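Local atomic coordinates of uncharacterized protein YjgB (Bacillus subtilis, PDB entry 4YGT), a protein that is of unknown function but is a putative secreted lipoprotein and the first structural representative of the DUF4309 family, which is placed in the PepSY clan. Residues A[107-112]-A[131-136]; A[119-124]-A[139-144]; A[143-148]-A[152-157]. All coordinates share one frame; numbering follows the deposited sequence.

Contact 1 of 3, residues A[107-112]-A[131-136]; sequences VTPEVL and IDYVYD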
loop_
_atom_site.group_PDB
_atom_site.type_symbol
_atom_site.label_atom_id
_atom_site.label_comp_id
_atom_site.label_asym_id
_atom_site.label_seq_id
_atom_site.Cartn_x
_atom_site.Cartn_y
_atom_site.Cartn_z
ATOM N N VAL A 107 4.341 10.360 6.425
ATOM C CA VAL A 107 3.818 9.236 7.207
ATOM C C VAL A 107 4.957 8.670 8.040
ATOM O O VAL A 107 5.818 7.940 7.542
ATOM C CB VAL A 107 3.093 8.161 6.348
ATOM C CG1 VAL A 107 2.630 6.981 7.199
ATOM C CG2 VAL A 107 1.912 8.774 5.604
ATOM N N THR A 108 4.949 9.043 9.322
ATOM C CA THR A 108 5.941 8.672 10.334
ATOM C C THR A 108 5.340 7.674 11.339
ATOM O O THR A 108 4.115 7.655 11.478
ATOM C CB THR A 108 6.444 9.937 11.056
ATOM O OG1 THR A 108 5.333 10.622 11.624
ATOM C CG2 THR A 108 7.216 10.882 10.143
ATOM N N PRO A 109 6.156 6.876 12.086
ATOM C CA PRO A 109 5.575 5.949 13.083
ATOM C C PRO A 109 4.791 6.656 14.198
ATOM O O PRO A 109 4.007 6.005 14.899
ATOM C CB PRO A 109 6.807 5.245 13.666
ATOM C CG PRO A 109 7.853 5.371 12.603
ATOM C CD PRO A 109 7.627 6.743 12.049
ATOM N N GLU A 110 4.998 7.986 14.348
ATOM C CA GLU A 110 4.317 8.815 15.341
ATOM C C GLU A 110 2.953 9.291 14.810
ATOM O O GLU A 110 1.995 9.323 15.583
ATOM C CB GLU A 110 5.198 10.002 15.817
ATOM C CG GLU A 110 5.400 11.126 14.809
ATOM C CD GLU A 110 6.787 11.733 14.773
ATOM O OE1 GLU A 110 7.175 12.385 15.773
ATOM O OE2 GLU A 110 7.470 11.591 13.732
ATOM N N VAL A 111 2.843 9.629 13.498
ATOM C CA VAL A 111 1.544 10.042 12.949
ATOM C C VAL A 111 0.621 8.816 12.955
ATOM O O VAL A 111 -0.581 8.977 13.128
ATOM C CB VAL A 111 1.561 10.769 11.572
ATOM C CG1 VAL A 111 2.464 12.000 11.581
ATOM C CG2 VAL A 111 1.911 9.832 10.432
ATOM N N LEU A 112 1.204 7.600 12.856
ATOM C CA LEU A 112 0.489 6.327 12.916
ATOM C C LEU A 112 -0.096 6.134 14.303
ATOM O O LEU A 112 -1.192 5.597 14.436
ATOM C CB LEU A 112 1.410 5.147 12.549
ATOM C CG LEU A 112 1.803 4.987 11.075
ATOM C CD1 LEU A 112 2.714 3.793 10.894
ATOM C CD2 LEU A 112 0.575 4.819 10.181
ATOM N N ILE A 131 11.285 -1.493 8.588
ATOM C CA ILE A 131 10.481 -2.000 9.684
ATOM C C ILE A 131 8.994 -1.772 9.332
ATOM O O ILE A 131 8.584 -0.727 8.821
ATOM C CB ILE A 131 10.905 -1.515 11.097
ATOM C CG1 ILE A 131 10.542 -2.570 12.163
ATOM C CG2 ILE A 131 10.407 -0.111 11.462
ATOM C CD1 ILE A 131 11.558 -3.804 12.235
ATOM N N ASP A 132 8.230 -2.814 9.517
ATOM C CA ASP A 132 6.823 -2.869 9.165
ATOM C C ASP A 132 5.918 -2.720 10.400
ATOM O O ASP A 132 5.888 -3.606 11.257
ATOM C CB ASP A 132 6.610 -4.220 8.467
ATOM C CG ASP A 132 5.225 -4.606 8.030
ATOM O OD1 ASP A 132 4.327 -3.738 8.059
ATOM O OD2 ASP A 132 5.036 -5.780 7.660
ATOM N N TYR A 133 5.163 -1.605 10.465
ATOM C CA TYR A 133 4.150 -1.343 11.493
ATOM C C TYR A 133 2.800 -1.906 10.995
ATOM O O TYR A 133 2.239 -1.379 10.032
ATOM C CB TYR A 133 4.052 0.162 11.766
ATOM C CG TYR A 133 5.263 0.733 12.464
ATOM C CD1 TYR A 133 6.381 1.137 11.741
ATOM C CD2 TYR A 133 5.287 0.893 13.847
ATOM C CE1 TYR A 133 7.490 1.695 12.374
ATOM C CE2 TYR A 133 6.399 1.431 14.496
ATOM C CZ TYR A 133 7.503 1.824 13.752
ATOM O OH TYR A 133 8.601 2.380 14.357
ATOM N N VAL A 134 2.319 -3.016 11.587
ATOM C CA VAL A 134 1.098 -3.680 11.122
ATOM C C VAL A 134 -0.120 -3.278 11.951
ATOM O O VAL A 134 -0.102 -3.384 13.177
ATOM C CB VAL A 134 1.241 -5.224 11.089
ATOM C CG1 VAL A 134 0.040 -5.883 10.424
ATOM C CG2 VAL A 134 2.526 -5.652 10.406
ATOM N N TYR A 135 -1.197 -2.868 11.255
ATOM C CA TYR A 135 -2.510 -2.527 11.815
ATOM C C TYR A 135 -3.551 -3.526 11.306
ATOM O O TYR A 135 -3.701 -3.661 10.104
ATOM C CB TYR A 135 -2.909 -1.081 11.443
ATOM C CG TYR A 135 -2.204 -0.048 12.294
ATOM C CD1 TYR A 135 -2.739 0.363 13.510
ATOM C CD2 TYR A 135 -0.984 0.496 11.900
ATOM C CE1 TYR A 135 -2.080 1.294 14.312
ATOM C CE2 TYR A 135 -0.325 1.441 12.684
ATOM C CZ TYR A 135 -0.877 1.839 13.892
ATOM O OH TYR A 135 -0.226 2.767 14.676
ATOM N N ASP A 136 -4.235 -4.256 12.210
ATOM C CA ASP A 136 -5.254 -5.219 11.790
ATOM C C ASP A 136 -6.527 -4.470 11.408
ATOM O O ASP A 136 -6.935 -3.553 12.125
ATOM C CB ASP A 136 -5.528 -6.272 12.871
ATOM C CG ASP A 136 -4.397 -7.267 13.117
ATOM O OD1 ASP A 136 -3.584 -7.500 12.184
ATOM O OD2 ASP A 136 -4.376 -7.875 14.205
#
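Tyr135 OH lies 3.0 Å from Leu112 O, a close approach rather than its hydrogen bond, which goes to the carbonyl oxygen of Gly117, just beyond the end of the same helix. Two carbonyls thus crowd round the hydroxyl of the buried Tyr135, which reaches from strand 131-137 to helix 109-116. Leu112 CB lies 3.6 Å from Tyr135 OH and also touches CE2 of the ring, while CD1 turns to the neighbouring tyrosine and meets Tyr133 CB at 4.0 Å.

Tyr133 carries the rest of the contact. Two residues apart on a strand, both tyrosines leave from the same side, and in both CG stands anti to the carbonyl carbon (chi1 -69° in Tyr133, -78° in Tyr135), which carries the rings toward the helix. Tyr135 meets it at Leu112, whereas Tyr133 reaches its start, where Pro109 rests against the outer end of the ring. Pro109 CB comes within 3.5 Å of Tyr133 CZ and its CG within 3.7 Å of CE1, an oblique approach of an aliphatic ring to a phenol. Val119, Val122 and Ile146 also border Tyr133.

The helix start is itself fixed by Thr108 at the N-cap. Val111 N donates to Thr108 OG1 at 3.3 Å, with an angle of 152° at the hydrogen, and the same OG1 donates to Glu110 OE2. Val20 of helix 14-27 packs against Leu112. The result is helix-on-sheet packing, with the capped first turn of helix 109-116 laid over one face of an antiparallel sheet.

Contact 2 of 3, residues A[119-124]-A[139-144]; sequences VNRVLT and RYELHF. With EDO (1,2-ethanediol), chain F.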
loop_
_atom_site.group_PDB
_atom_site.type_symbol
_atom_site.label_atom_id
_atom_site.label_comp_id
_atom_site.label_asym_id
_atom_site.label_seq_id
_atom_site.Cartn_x
_atom_site.Cartn_y
_atom_site.Cartn_z
ATOM N N VAL A 119 0.006 0.294 17.519
ATOM C CA VAL A 119 0.249 -0.633 16.414
ATOM C C VAL A 119 -0.005 -2.070 16.921
ATOM O O VAL A 119 0.325 -2.368 18.072
ATOM C CB VAL A 119 1.691 -0.415 15.847
ATOM C CG1 VAL A 119 2.780 -0.659 16.907
ATOM C CG2 VAL A 119 1.940 -1.244 14.601
ATOM N N ASN A 120 -0.592 -2.948 16.078
ATOM C CA ASN A 120 -0.835 -4.332 16.493
ATOM C C ASN A 120 0.474 -5.131 16.579
ATOM O O ASN A 120 0.693 -5.840 17.563
ATOM C CB ASN A 120 -1.810 -5.028 15.560
ATOM C CG ASN A 120 -3.215 -4.479 15.650
ATOM O OD1 ASN A 120 -3.625 -3.613 14.866
ATOM N ND2 ASN A 120 -3.982 -4.968 16.618
ATOM N N ARG A 121 1.338 -5.001 15.556
ATOM C CA ARG A 121 2.609 -5.727 15.400
ATOM C C ARG A 121 3.696 -4.881 14.821
ATOM O O ARG A 121 3.426 -4.056 13.942
ATOM C CB ARG A 121 2.413 -6.845 14.352
ATOM C CG ARG A 121 2.000 -8.199 14.837
ATOM C CD ARG A 121 1.700 -9.041 13.605
ATOM N NE ARG A 121 0.433 -9.766 13.728
ATOM C CZ ARG A 121 -0.747 -9.280 13.360
ATOM N NH1 ARG A 121 -0.839 -8.065 12.839
ATOM N NH2 ARG A 121 -1.846 -10.004 13.519
ATOM N N VAL A 122 4.939 -5.208 15.160
ATOM C CA VAL A 122 6.100 -4.617 14.518
ATOM C C VAL A 122 6.895 -5.824 14.005
ATOM O O VAL A 122 7.233 -6.707 14.791
ATOM C CB VAL A 122 6.901 -3.616 15.379
ATOM C CG1 VAL A 122 8.109 -3.102 14.612
ATOM C CG2 VAL A 122 6.026 -2.439 15.793
ATOM N N LEU A 123 7.064 -5.924 12.674
ATOM C CA LEU A 123 7.707 -7.064 12.012
ATOM C C LEU A 123 8.931 -6.673 11.191
ATOM O O LEU A 123 9.041 -5.544 10.696
ATOM C CB LEU A 123 6.722 -7.789 11.060
ATOM C CG LEU A 123 5.446 -8.455 11.583
ATOM C CD1 LEU A 123 4.548 -8.857 10.416
ATOM C CD2 LEU A 123 5.754 -9.695 12.420
ATOM N N THR A 124 9.799 -7.659 10.969
ATOM C CA THR A 124 11.029 -7.526 10.197
ATOM C C THR A 124 10.651 -7.683 8.705
ATOM O O THR A 124 9.592 -8.260 8.394
ATOM C CB THR A 124 12.084 -8.537 10.753
ATOM O OG1 THR A 124 13.400 -8.191 10.315
ATOM C CG2 THR A 124 11.759 -10.008 10.447
ATOM N N ARG A 139 -10.754 -8.510 8.213
ATOM C CA ARG A 139 -10.233 -9.677 7.505
ATOM C C ARG A 139 -8.842 -9.400 6.917
ATOM O O ARG A 139 -8.186 -10.329 6.445
ATOM C CB ARG A 139 -11.161 -10.018 6.329
ATOM C CG ARG A 139 -12.552 -10.456 6.677
ATOM C CD ARG A 139 -13.029 -11.438 5.645
ATOM N NE ARG A 139 -13.889 -10.795 4.660
ATOM C CZ ARG A 139 -14.563 -11.450 3.726
ATOM N NH1 ARG A 139 -14.467 -12.771 3.630
ATOM N NH2 ARG A 139 -15.341 -10.794 2.880
ATOM N N TYR A 140 -8.438 -8.117 6.850
ATOM C CA TYR A 140 -7.191 -7.711 6.203
ATOM C C TYR A 140 -6.214 -7.067 7.191
ATOM O O TYR A 140 -6.519 -6.930 8.380
ATOM C CB TYR A 140 -7.520 -6.742 5.022
ATOM C CG TYR A 140 -8.685 -7.243 4.188
ATOM C CD1 TYR A 140 -8.498 -8.205 3.199
ATOM C CD2 TYR A 140 -9.993 -6.834 4.460
ATOM C CE1 TYR A 140 -9.575 -8.713 2.471
ATOM C CE2 TYR A 140 -11.081 -7.357 3.755
ATOM C CZ TYR A 140 -10.866 -8.291 2.758
ATOM O OH TYR A 140 -11.927 -8.792 2.037
ATOM N N GLU A 141 -5.011 -6.709 6.698
ATOM C CA GLU A 141 -3.995 -6.037 7.499
ATOM C C GLU A 141 -3.227 -5.047 6.643
ATOM O O GLU A 141 -2.977 -5.294 5.457
ATOM C CB GLU A 141 -3.055 -7.022 8.200
ATOM C CG GLU A 141 -2.747 -8.273 7.402
ATOM C CD GLU A 141 -1.803 -9.244 8.072
ATOM O OE1 GLU A 141 -1.963 -9.502 9.288
ATOM O OE2 GLU A 141 -0.914 -9.768 7.364
ATOM N N LEU A 142 -2.941 -3.882 7.239
ATOM C CA LEU A 142 -2.206 -2.784 6.609
ATOM C C LEU A 142 -0.814 -2.787 7.140
ATOM O O LEU A 142 -0.625 -2.642 8.355
ATOM C CB LEU A 142 -2.839 -1.447 6.939
ATOM C CG LEU A 142 -3.807 -0.830 6.028
ATOM C CD1 LEU A 142 -4.121 0.541 6.533
ATOM C CD2 LEU A 142 -3.266 -0.731 4.608
ATOM N N HIS A 143 0.150 -2.971 6.255
ATOM C CA HIS A 143 1.557 -3.038 6.595
ATOM C C HIS A 143 2.231 -1.736 6.199
ATOM O O HIS A 143 2.471 -1.520 5.008
ATOM C CB HIS A 143 2.199 -4.220 5.858
ATOM C CG HIS A 143 1.699 -5.564 6.282
ATOM N ND1 HIS A 143 2.498 -6.434 7.005
ATOM C CD2 HIS A 143 0.517 -6.170 6.027
ATOM C CE1 HIS A 143 1.776 -7.526 7.176
ATOM N NE2 HIS A 143 0.577 -7.416 6.608
ATOM N N PHE A 144 2.475 -0.837 7.174
ATOM C CA PHE A 144 3.182 0.415 6.889
ATOM C C PHE A 144 4.681 0.134 6.972
ATOM O O PHE A 144 5.207 -0.050 8.075
ATOM C CB PHE A 144 2.774 1.539 7.839
ATOM C CG PHE A 144 1.342 1.971 7.725
ATOM C CD1 PHE A 144 0.355 1.369 8.497
ATOM C CD2 PHE A 144 0.977 3.008 6.870
ATOM C CE1 PHE A 144 -0.972 1.804 8.425
ATOM C CE2 PHE A 144 -0.353 3.426 6.781
ATOM C CZ PHE A 144 -1.316 2.831 7.572
HETATM C C1 EDO F . -15.378 -7.084 4.205
HETATM O O1 EDO F . -14.835 -8.189 4.931
HETATM C C2 EDO F . -14.637 -6.856 2.847
HETATM O O2 EDO F . -14.905 -7.845 1.847
#
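Leu123 and His143 are the pair with the nearest CA atoms, 9.1 Å apart, because strands 121-124 and 140-146 are not neighbours: strand 131-137 runs between them, antiparallel to both, and the outer two therefore head the same general way. Contact across it is left to side chains. Leu123 CD1 comes to the edge of the imidazole, 4.5 Å from His143 CE1. Arg121 and Glu141 cross at about a right angle. With its CG between the backbone N and the carbonyl carbon (chi1 35°) and the chain extended beyond, Glu141 brings OE1 over one face of the guanidinium, 4.0 Å from Arg121 NH1. The planes are 65° apart, and this long salt bridge is one of charges alone, to which no N-H is directed. The firmer partner of Arg121 is Asp136 on the strand between.

That strand also shapes the sheet edge, since Asn120 and Arg121 both face its Val134, forming a classic beta bulge where strand 121-124 begins. His143 NE2 gives a weak hydrogen bond of 2.9 Å to Glu141 OE2, near the ring plane; the bond from ND1 to Asp132, with this weak one, probably limits the ring's rotation.

At the far end, Arg139 CB lies over a face of the Tyr140 ring, and both residues hold a 1,2-ethanediol, probably from the crystallisation liquor. Arg139 NE donates to its O1 at 2.8 Å; its O2 takes a bond from Arg139 NH2 and lies 3.1 Å from Tyr140 OH. Exchanging Tyr140 for an alanine would probably leave O2 with the NH2 bond alone of these two, and Arg139 CB without the ring beside it.

Contact 3 of 3, residues A[143-148]-A[152-157]; sequences HFVIGT and ADHVNL
Ala152 sets its CB 3.8 Å from Ile146 CD1. Between Val145 and Ile146 the register slips by one residue, a beta bulge, and the chain turns a corner at Asp153. Asp153 N nonetheless donates to Val145 O at 2.8 Å, while its carboxylate reaches past the bulge, OD2 lying 3.4 Å from Gly147 CA, an approach that the missing side chain at Gly147 permits.

His154 pairs through its carbonyl with Val145 N. Its CG is wedged between the backbone N and the carbonyl carbon (chi1 52°), which folds the imidazole back across the strand pair, so that Val145 CB stands over a ring face, 4.0 Å from the centroid. His154 ND1 then donates to Asn156 OD1 at 3.0 Å, tilted out of the ring plane.

Val155 points to the other face, side by side with Phe144; its CG1 makes a CH-pi contact with the phenyl ring, 4.0 Å from the centroid. Asn156 closes a hydrogen-bonded pair with His143, whose N reaches Asn156 O at 2.7 Å in an almost straight bond of 175°.

Leu157 lies beside Tyr140 and Leu142. This hairpin occupies the middle of the sheet: strand 131-137 flanks one side and strand 88-95 the other, while Leu112 and Leu116 of helix 109-116 pack on Phe144.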
loop_
_atom_site.group_PDB
_atom_site.type_symbol
_atom_site.label_atom_id
_atom_site.label_comp_id
_atom_site.label_asym_id
_atom_site.label_seq_id
_atom_site.Cartn_x
_atom_site.Cartn_y
_atom_site.Cartn_z
ATOM N N HIS A 143 0.150 -2.971 6.255
ATOM C CA HIS A 143 1.557 -3.038 6.595
ATOM C C HIS A 143 2.231 -1.736 6.199
ATOM O O HIS A 143 2.471 -1.520 5.008
ATOM C CB HIS A 143 2.199 -4.220 5.858
ATOM C CG HIS A 143 1.699 -5.564 6.282
ATOM N ND1 HIS A 143 2.498 -6.434 7.005
ATOM C CD2 HIS A 143 0.517 -6.170 6.027
ATOM C CE1 HIS A 143 1.776 -7.526 7.176
ATOM N NE2 HIS A 143 0.577 -7.416 6.608
ATOM N N PHE A 144 2.475 -0.837 7.174
ATOM C CA PHE A 144 3.182 0.415 6.889
ATOM C C PHE A 144 4.681 0.134 6.972
ATOM O O PHE A 144 5.207 -0.050 8.075
ATOM C CB PHE A 144 2.774 1.539 7.839
ATOM C CG PHE A 144 1.342 1.971 7.725
ATOM C CD1 PHE A 144 0.355 1.369 8.497
ATOM C CD2 PHE A 144 0.977 3.008 6.870
ATOM C CE1 PHE A 144 -0.972 1.804 8.425
ATOM C CE2 PHE A 144 -0.353 3.426 6.781
ATOM C CZ PHE A 144 -1.316 2.831 7.572
ATOM N N VAL A 145 5.363 0.055 5.812
ATOM C CA VAL A 145 6.795 -0.273 5.771
ATOM C C VAL A 145 7.630 1.027 5.808
ATOM O O VAL A 145 7.744 1.731 4.809
ATOM C CB VAL A 145 7.124 -1.187 4.559
ATOM C CG1 VAL A 145 8.594 -1.552 4.520
ATOM C CG2 VAL A 145 6.266 -2.450 4.573
ATOM N N ILE A 146 8.221 1.316 6.980
ATOM C CA ILE A 146 9.025 2.512 7.265
ATOM C C ILE A 146 10.516 2.214 7.023
ATOM O O ILE A 146 11.037 1.175 7.443
ATOM C CB ILE A 146 8.735 3.001 8.723
ATOM C CG1 ILE A 146 7.198 3.106 9.000
ATOM C CG2 ILE A 146 9.485 4.297 9.089
ATOM C CD1 ILE A 146 6.454 4.400 8.557
ATOM N N GLY A 147 11.180 3.142 6.340
ATOM C CA GLY A 147 12.592 3.027 5.990
ATOM C C GLY A 147 13.552 3.360 7.111
ATOM O O GLY A 147 13.155 3.376 8.281
ATOM N N THR A 148 14.836 3.615 6.757
ATOM C CA THR A 148 15.897 3.982 7.718
ATOM C C THR A 148 15.556 5.331 8.362
ATOM O O THR A 148 15.618 5.449 9.589
ATOM C CB THR A 148 17.277 3.959 7.069
ATOM O OG1 THR A 148 17.169 4.402 5.709
ATOM C CG2 THR A 148 17.907 2.576 7.131
ATOM N N ALA A 152 7.552 6.454 5.564
ATOM C CA ALA A 152 7.027 5.249 4.909
ATOM C C ALA A 152 7.523 5.148 3.467
ATOM O O ALA A 152 7.499 6.133 2.733
ATOM C CB ALA A 152 5.496 5.252 4.934
ATOM N N ASP A 153 7.953 3.947 3.068
ATOM C CA ASP A 153 8.416 3.636 1.716
ATOM C C ASP A 153 7.259 3.179 0.873
ATOM O O ASP A 153 7.089 3.661 -0.243
ATOM C CB ASP A 153 9.505 2.573 1.756
ATOM C CG ASP A 153 10.792 3.103 2.359
ATOM O OD1 ASP A 153 11.010 4.344 2.314
ATOM O OD2 ASP A 153 11.568 2.295 2.885
ATOM N N HIS A 154 6.448 2.266 1.426
ATOM C CA HIS A 154 5.219 1.732 0.842
ATOM C C HIS A 154 4.319 1.191 1.952
ATOM O O HIS A 154 4.774 0.922 3.070
ATOM C CB HIS A 154 5.475 0.661 -0.240
ATOM C CG HIS A 154 6.386 -0.450 0.182
ATOM N ND1 HIS A 154 5.922 -1.538 0.910
ATOM C CD2 HIS A 154 7.706 -0.614 -0.050
ATOM C CE1 HIS A 154 6.972 -2.322 1.086
ATOM N NE2 HIS A 154 8.060 -1.809 0.513
ATOM N N VAL A 155 3.031 1.091 1.642
ATOM C CA VAL A 155 1.987 0.578 2.527
ATOM C C VAL A 155 1.378 -0.619 1.815
ATOM O O VAL A 155 0.961 -0.488 0.672
ATOM C CB VAL A 155 0.943 1.662 2.863
ATOM C CG1 VAL A 155 -0.076 1.140 3.860
ATOM C CG2 VAL A 155 1.609 2.923 3.399
ATOM N N ASN A 156 1.405 -1.797 2.449
ATOM C CA ASN A 156 0.869 -3.039 1.888
ATOM C C ASN A 156 -0.473 -3.429 2.464
ATOM O O ASN A 156 -0.700 -3.282 3.661
ATOM C CB ASN A 156 1.836 -4.199 2.104
ATOM C CG ASN A 156 3.212 -3.986 1.555
ATOM O OD1 ASN A 156 3.433 -3.125 0.705
ATOM N ND2 ASN A 156 4.173 -4.776 2.034
ATOM N N LEU A 157 -1.363 -3.952 1.608
ATOM C CA LEU A 157 -2.648 -4.480 2.045
ATOM C C LEU A 157 -2.777 -5.920 1.612
ATOM O O LEU A 157 -2.608 -6.218 0.435
ATOM C CB LEU A 157 -3.824 -3.654 1.516
ATOM C CG LEU A 157 -5.224 -4.059 2.011
ATOM C CD1 LEU A 157 -5.384 -3.836 3.496
ATOM C CD2 LEU A 157 -6.263 -3.322 1.268
#

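Overall arrangement
Strand 140-146 takes part in contacts 2 and 3, which share His143 and Phe144, and strand 131-137 joins them to contact 1. Contact 3 is the core member: adjacent strands, backbone hydrogen bonds and largely buried side chains near the centre of the chain. Contact 1 lies further out and binds helix to sheet, mostly through apolar and aromatic packing. Contact 2, also peripheral, spans an intervening strand and is a sparse meeting of a long charge pair and one leucine at a histidine edge, on the sheet face turned from that helix. Asp132 OD2, bonded to His143 ND1 at 2.7 Å, ties the strand of contact 1 to one of the two residues the others share.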